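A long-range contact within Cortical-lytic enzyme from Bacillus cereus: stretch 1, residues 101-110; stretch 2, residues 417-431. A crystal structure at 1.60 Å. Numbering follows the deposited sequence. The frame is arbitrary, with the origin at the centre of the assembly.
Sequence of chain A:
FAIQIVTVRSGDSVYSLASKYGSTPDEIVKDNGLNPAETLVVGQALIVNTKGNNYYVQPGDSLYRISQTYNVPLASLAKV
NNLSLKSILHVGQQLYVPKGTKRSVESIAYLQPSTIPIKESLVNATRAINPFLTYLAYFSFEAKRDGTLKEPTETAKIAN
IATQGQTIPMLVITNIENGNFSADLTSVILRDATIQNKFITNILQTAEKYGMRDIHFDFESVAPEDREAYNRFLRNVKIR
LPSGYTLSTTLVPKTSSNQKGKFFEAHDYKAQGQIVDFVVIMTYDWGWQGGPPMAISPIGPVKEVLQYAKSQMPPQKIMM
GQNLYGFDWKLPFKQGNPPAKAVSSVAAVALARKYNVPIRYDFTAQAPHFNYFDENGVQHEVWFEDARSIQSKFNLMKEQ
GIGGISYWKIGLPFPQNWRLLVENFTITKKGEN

Stretch 1 (101-110) TKRSVESIAY
Stretch 2 417-431: NWRLLVENFTITKKG

Parallel pairing of a strand near the N-terminal part of the chain with the segment that follows a helix more than 300 residues later. Stretch 1 is extended throughout (Val 105 phi/psi -143/151), with strand 104-110; 417-424 close a helix, Phe 425 is the first residue to leave helical phi/psi (-137/158), and Thr 426 (-88/120) and Ile 427 (-85/120) run as a short strand beside the first. The helix runs nearly against strand 104-110 (147° between directions, axes 9.6 Å apart at closest); the chain changes direction around Phe 425, and the segment after it pairs in parallel. Ser 104 lies beside Thr 426 (CA to CA 4.5 Å) and Val 105 beside Ile 427 (CA to CA 5.2 Å).

Three backbone hydrogen bonds fix this register: Thr 426 N to Arg 103 O, 3.0 Å; Val 105 N to Thr 426 O, 2.9 Å; and Thr 428 N to Val 105 O, 2.9 Å and almost straight at 174°. Two CA-H...O contacts tighten the seam, Ser 104 CA to Thr 426 O at 3.2 Å and Phe 425 CA to Arg 103 O at 3.4 Å.

The side chains of Val 105 and Ile 427 (m, t) share one face of the sheet, and buried Val 105 is the main bump there. Its CB sits over one face of the Phe 425 ring (4.2 Å from the centroid, 26° off the normal). With chi1 at 74° (p), its CG1 packs 3.4 Å from Phe 425 CB, 4.2 Å from Ile 427 CG1 and 4.4 Å from Leu 421 CD1 (Leu 421 t, p), filling a hollow lined by the helix end and the short strand. A beta-branched residue suits an extended backbone and offers this compact knob. Phe 425 (chi1 -59°, chi2 -72°), also buried, supplies the flat wall, while its ring edge meets Arg 103 O. Further along, Ser 107 (p) and Ala 109, both small, have CB turned toward the second stretch: Ser 107 CB is 4.2 Å from Leu 421 CD2 and Ala 109 CB 4.4 Å from Trp 418 CH2 (Trp 418 m, chi2 107°) on the helix, and Ser 107 OG is 3.7 Å from Ile 427 CG2 on the short strand.

On the other face lie the exposed side chains of Ser 104 and Thr 426, both m, with Ser 104 OG 4.1 Å from Thr 426 CB. Short polar groups fit this solvent-facing side.

Lys 102 (m, t, p, t) folds over the helix end, where the carbonyls of Val 422, Asn 424 and Phe 425 accept no backbone hydrogen bond within the stretch and are met by the ammonium group or by water. Its NZ donates to Val 422 O at 2.8 Å, and CE rests 3.0 Å from Phe 425 O. Water 1 bridges Lys 102 NZ (2.5 Å) and Phe 425 O (3.0 Å); water 2 links Arg 103 N (2.9 Å) to Asn 424 O (2.7 Å).

Beyond the pairing, Thr 428 (chi1 -63°) points toward the first strand, its CB 4.0 Å from Glu 106 CG. Glu 106 (m, t) starts sideways but its end comes nearer, and OE2 forms a salt bridge with Lys 430 NZ at 3.0 Å (Lys 430 m, t, chi3 -115°, chi4 -156°). The contact buries 732 Å² in all.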

# COMPACT_ATOMS: atom_id res chain seq x y z
N THR A 101 -21.53 -6.25 5.99
CA THR A 101 -21.40 -4.92 6.59
C THR A 101 -19.94 -4.47 6.56
O THR A 101 -19.08 -5.07 7.22
CB THR A 101 -21.93 -4.90 8.03
OG1 THR A 101 -21.12 -5.74 8.85
CG2 THR A 101 -23.37 -5.40 8.06
N LYS A 102 -19.70 -3.35 5.90
CA LYS A 102 -18.36 -2.79 5.72
C LYS A 102 -17.88 -2.09 6.95
O LYS A 102 -18.66 -1.41 7.62
CB LYS A 102 -18.36 -1.77 4.57
CG LYS A 102 -18.56 -2.35 3.22
CD LYS A 102 -18.94 -1.28 2.19
CE LYS A 102 -17.88 -0.30 1.89
NZ LYS A 102 -18.29 0.51 0.71
N ARG A 103 -16.64 -2.38 7.34
CA ARG A 103 -15.96 -1.59 8.37
C ARG A 103 -15.23 -0.42 7.71
O ARG A 103 -15.02 -0.40 6.48
CB ARG A 103 -15.00 -2.45 9.20
CG ARG A 103 -13.94 -3.21 8.44
CD ARG A 103 -13.18 -4.12 9.41
NE ARG A 103 -11.79 -3.86 9.81
CZ ARG A 103 -11.13 -2.70 9.82
NH1 ARG A 103 -11.66 -1.55 9.44
NH2 ARG A 103 -9.87 -2.72 10.25
N SER A 104 -14.92 0.58 8.53
CA SER A 104 -14.21 1.77 8.10
C SER A 104 -12.73 1.47 7.99
O SER A 104 -12.21 0.57 8.66
CB SER A 104 -14.42 2.93 9.08
OG SER A 104 -15.75 3.40 9.02
N VAL A 105 -12.05 2.24 7.16
CA VAL A 105 -10.59 2.16 7.02
C VAL A 105 -10.03 3.56 6.82
O VAL A 105 -10.70 4.44 6.28
CB VAL A 105 -10.20 1.22 5.83
CG1 VAL A 105 -10.44 1.89 4.47
CG2 VAL A 105 -8.77 0.77 5.94
N GLU A 106 -8.79 3.77 7.26
CA GLU A 106 -8.05 4.97 6.87
C GLU A 106 -7.02 4.55 5.84
O GLU A 106 -6.39 3.50 5.98
CB GLU A 106 -7.40 5.66 8.07
CG GLU A 106 -8.44 6.18 9.05
CD GLU A 106 -7.92 7.18 10.08
OE1 GLU A 106 -6.74 7.54 10.04
OE2 GLU A 106 -8.74 7.62 10.91
N SER A 107 -6.89 5.35 4.79
CA SER A 107 -5.97 5.08 3.69
C SER A 107 -5.01 6.24 3.53
O SER A 107 -5.42 7.39 3.65
CB SER A 107 -6.76 4.85 2.40
OG SER A 107 -7.57 5.99 2.13
N ILE A 108 -3.75 5.93 3.23
CA ILE A 108 -2.73 6.91 2.93
C ILE A 108 -2.12 6.56 1.58
O ILE A 108 -2.02 5.38 1.27
CB ILE A 108 -1.59 6.93 3.96
CG1 ILE A 108 -2.14 7.15 5.37
CG2 ILE A 108 -0.54 7.99 3.58
CD1 ILE A 108 -1.15 6.77 6.43
N ALA A 109 -1.76 7.56 0.79
CA ALA A 109 -0.88 7.32 -0.36
C ALA A 109 0.24 8.35 -0.40
O ALA A 109 0.01 9.54 -0.17
CB ALA A 109 -1.65 7.35 -1.65
N TYR A 110 1.44 7.89 -0.74
CA TYR A 110 2.61 8.74 -0.86
C TYR A 110 2.82 9.18 -2.29
O TYR A 110 2.60 8.40 -3.22
CB TYR A 110 3.86 7.99 -0.37
CG TYR A 110 3.98 7.96 1.15
CD1 TYR A 110 3.23 7.07 1.91
CD2 TYR A 110 4.82 8.85 1.81
CE1 TYR A 110 3.33 7.06 3.30
CE2 TYR A 110 4.92 8.84 3.20
CZ TYR A 110 4.17 7.94 3.94
OH TYR A 110 4.21 7.90 5.33
N ASN A 417 -6.94 -1.98 -7.54
CA ASN A 417 -6.68 -1.73 -6.13
C ASN A 417 -7.65 -0.71 -5.54
O ASN A 417 -8.21 -0.90 -4.45
CB ASN A 417 -5.23 -1.27 -5.94
CG ASN A 417 -4.98 -0.77 -4.54
OD1 ASN A 417 -4.98 -1.57 -3.59
ND2 ASN A 417 -4.80 0.54 -4.38
N TRP A 418 -7.85 0.39 -6.26
CA TRP A 418 -8.65 1.49 -5.74
C TRP A 418 -10.14 1.13 -5.73
O TRP A 418 -10.83 1.41 -4.76
CB TRP A 418 -8.35 2.75 -6.55
CG TRP A 418 -6.88 3.06 -6.48
CD1 TRP A 418 -5.95 2.90 -7.47
CD2 TRP A 418 -6.15 3.50 -5.33
NE1 TRP A 418 -4.70 3.26 -7.01
CE2 TRP A 418 -4.79 3.62 -5.70
CE3 TRP A 418 -6.53 3.83 -4.03
CZ2 TRP A 418 -3.82 4.05 -4.80
CZ3 TRP A 418 -5.55 4.25 -3.15
CH2 TRP A 418 -4.22 4.36 -3.54
N ARG A 419 -10.60 0.44 -6.77
CA ARG A 419 -11.98 -0.02 -6.78
C ARG A 419 -12.23 -1.03 -5.67
O ARG A 419 -13.26 -0.98 -5.00
CB ARG A 419 -12.34 -0.62 -8.14
CG ARG A 419 -13.76 -1.19 -8.16
CD ARG A 419 -14.81 -0.10 -7.96
NE ARG A 419 -16.18 -0.63 -7.96
CZ ARG A 419 -16.91 -0.81 -9.06
NH1 ARG A 419 -16.41 -0.54 -10.26
NH2 ARG A 419 -18.15 -1.29 -8.95
N LEU A 420 -11.31 -1.97 -5.46
CA LEU A 420 -11.50 -2.96 -4.41
C LEU A 420 -11.46 -2.32 -3.02
O LEU A 420 -12.13 -2.78 -2.11
CB LEU A 420 -10.47 -4.08 -4.53
CG LEU A 420 -10.71 -5.04 -5.70
CD1 LEU A 420 -9.49 -5.93 -5.85
CD2 LEU A 420 -11.97 -5.85 -5.50
N LEU A 421 -10.66 -1.26 -2.86
CA LEU A 421 -10.60 -0.58 -1.58
C LEU A 421 -11.99 -0.08 -1.18
O LEU A 421 -12.42 -0.29 -0.03
CB LEU A 421 -9.61 0.60 -1.65
CG LEU A 421 -9.37 1.33 -0.32
CD1 LEU A 421 -8.60 0.46 0.70
CD2 LEU A 421 -8.64 2.62 -0.58
N VAL A 422 -12.68 0.58 -2.11
CA VAL A 422 -14.03 1.11 -1.82
C VAL A 422 -15.11 0.03 -1.77
O VAL A 422 -16.14 0.21 -1.10
CB VAL A 422 -14.47 2.20 -2.84
CG1 VAL A 422 -13.53 3.36 -2.81
CG2 VAL A 422 -14.56 1.66 -4.23
N GLU A 423 -14.89 -1.10 -2.44
CA GLU A 423 -15.84 -2.21 -2.35
C GLU A 423 -15.75 -2.87 -0.98
O GLU A 423 -16.76 -3.29 -0.41
CB GLU A 423 -15.56 -3.25 -3.44
CG GLU A 423 -15.94 -2.80 -4.83
CD GLU A 423 -17.44 -2.64 -5.04
OE1 GLU A 423 -18.23 -3.47 -4.52
OE2 GLU A 423 -17.84 -1.68 -5.72
N ASN A 424 -14.54 -2.91 -0.43
CA ASN A 424 -14.29 -3.64 0.81
C ASN A 424 -14.59 -2.88 2.08
O ASN A 424 -14.94 -3.48 3.08
CB ASN A 424 -12.83 -4.08 0.87
CG ASN A 424 -12.60 -5.42 0.24
OD1 ASN A 424 -12.61 -6.45 0.91
ND2 ASN A 424 -12.36 -5.44 -1.08
N PHE A 425 -14.39 -1.56 2.01
CA PHE A 425 -14.37 -0.69 3.17
C PHE A 425 -15.12 0.61 2.93
O PHE A 425 -15.26 1.08 1.80
CB PHE A 425 -12.93 -0.29 3.54
CG PHE A 425 -12.01 -1.44 3.86
CD1 PHE A 425 -12.15 -2.16 5.04
CD2 PHE A 425 -10.97 -1.77 3.00
CE1 PHE A 425 -11.29 -3.19 5.33
CE2 PHE A 425 -10.10 -2.79 3.30
CZ PHE A 425 -10.25 -3.50 4.46
N THR A 426 -15.53 1.24 4.04
CA THR A 426 -15.91 2.63 4.01
C THR A 426 -14.66 3.45 4.26
O THR A 426 -13.99 3.26 5.25
CB THR A 426 -16.96 2.94 5.08
OG1 THR A 426 -18.14 2.19 4.79
CG2 THR A 426 -17.29 4.39 5.11
N ILE A 427 -14.29 4.30 3.31
CA ILE A 427 -13.04 5.06 3.44
C ILE A 427 -13.31 6.33 4.25
O ILE A 427 -14.12 7.17 3.86
CB ILE A 427 -12.46 5.42 2.05
CG1 ILE A 427 -12.15 4.12 1.29
CG2 ILE A 427 -11.24 6.31 2.18
CD1 ILE A 427 -11.81 4.32 -0.13
N THR A 428 -12.61 6.46 5.37
CA THR A 428 -12.77 7.59 6.25
C THR A 428 -12.28 8.87 5.60
O THR A 428 -11.16 8.92 5.07
CB THR A 428 -12.01 7.35 7.55
OG1 THR A 428 -12.56 6.22 8.22
CG2 THR A 428 -12.06 8.57 8.47
N LYS A 429 -13.11 9.91 5.63
CA LYS A 429 -12.72 11.24 5.20
C LYS A 429 -12.86 12.18 6.39
O LYS A 429 -13.92 12.23 7.01
CB LYS A 429 -13.57 11.73 4.03
CG LYS A 429 -13.35 10.97 2.73
CD LYS A 429 -11.98 11.27 2.15
CE LYS A 429 -12.04 11.52 0.66
NZ LYS A 429 -10.72 11.88 0.10
N LYS A 430 -11.79 12.89 6.72
CA LYS A 430 -11.78 13.75 7.88
C LYS A 430 -11.80 15.22 7.50
O LYS A 430 -11.98 16.08 8.37
CB LYS A 430 -10.57 13.46 8.75
CG LYS A 430 -10.57 12.04 9.27
CD LYS A 430 -9.72 11.89 10.50
CE LYS A 430 -8.54 10.99 10.29
NZ LYS A 430 -8.11 10.44 11.61
N GLY A 431 -11.56 15.51 6.23
CA GLY A 431 -11.62 16.87 5.70
C GLY A 431 -12.99 17.53 5.76
O GLY A 431 -13.78 17.29 6.67
O HOH W 1 -17.29 2.73 0.37
O HOH W 2 -14.94 -4.11 5.68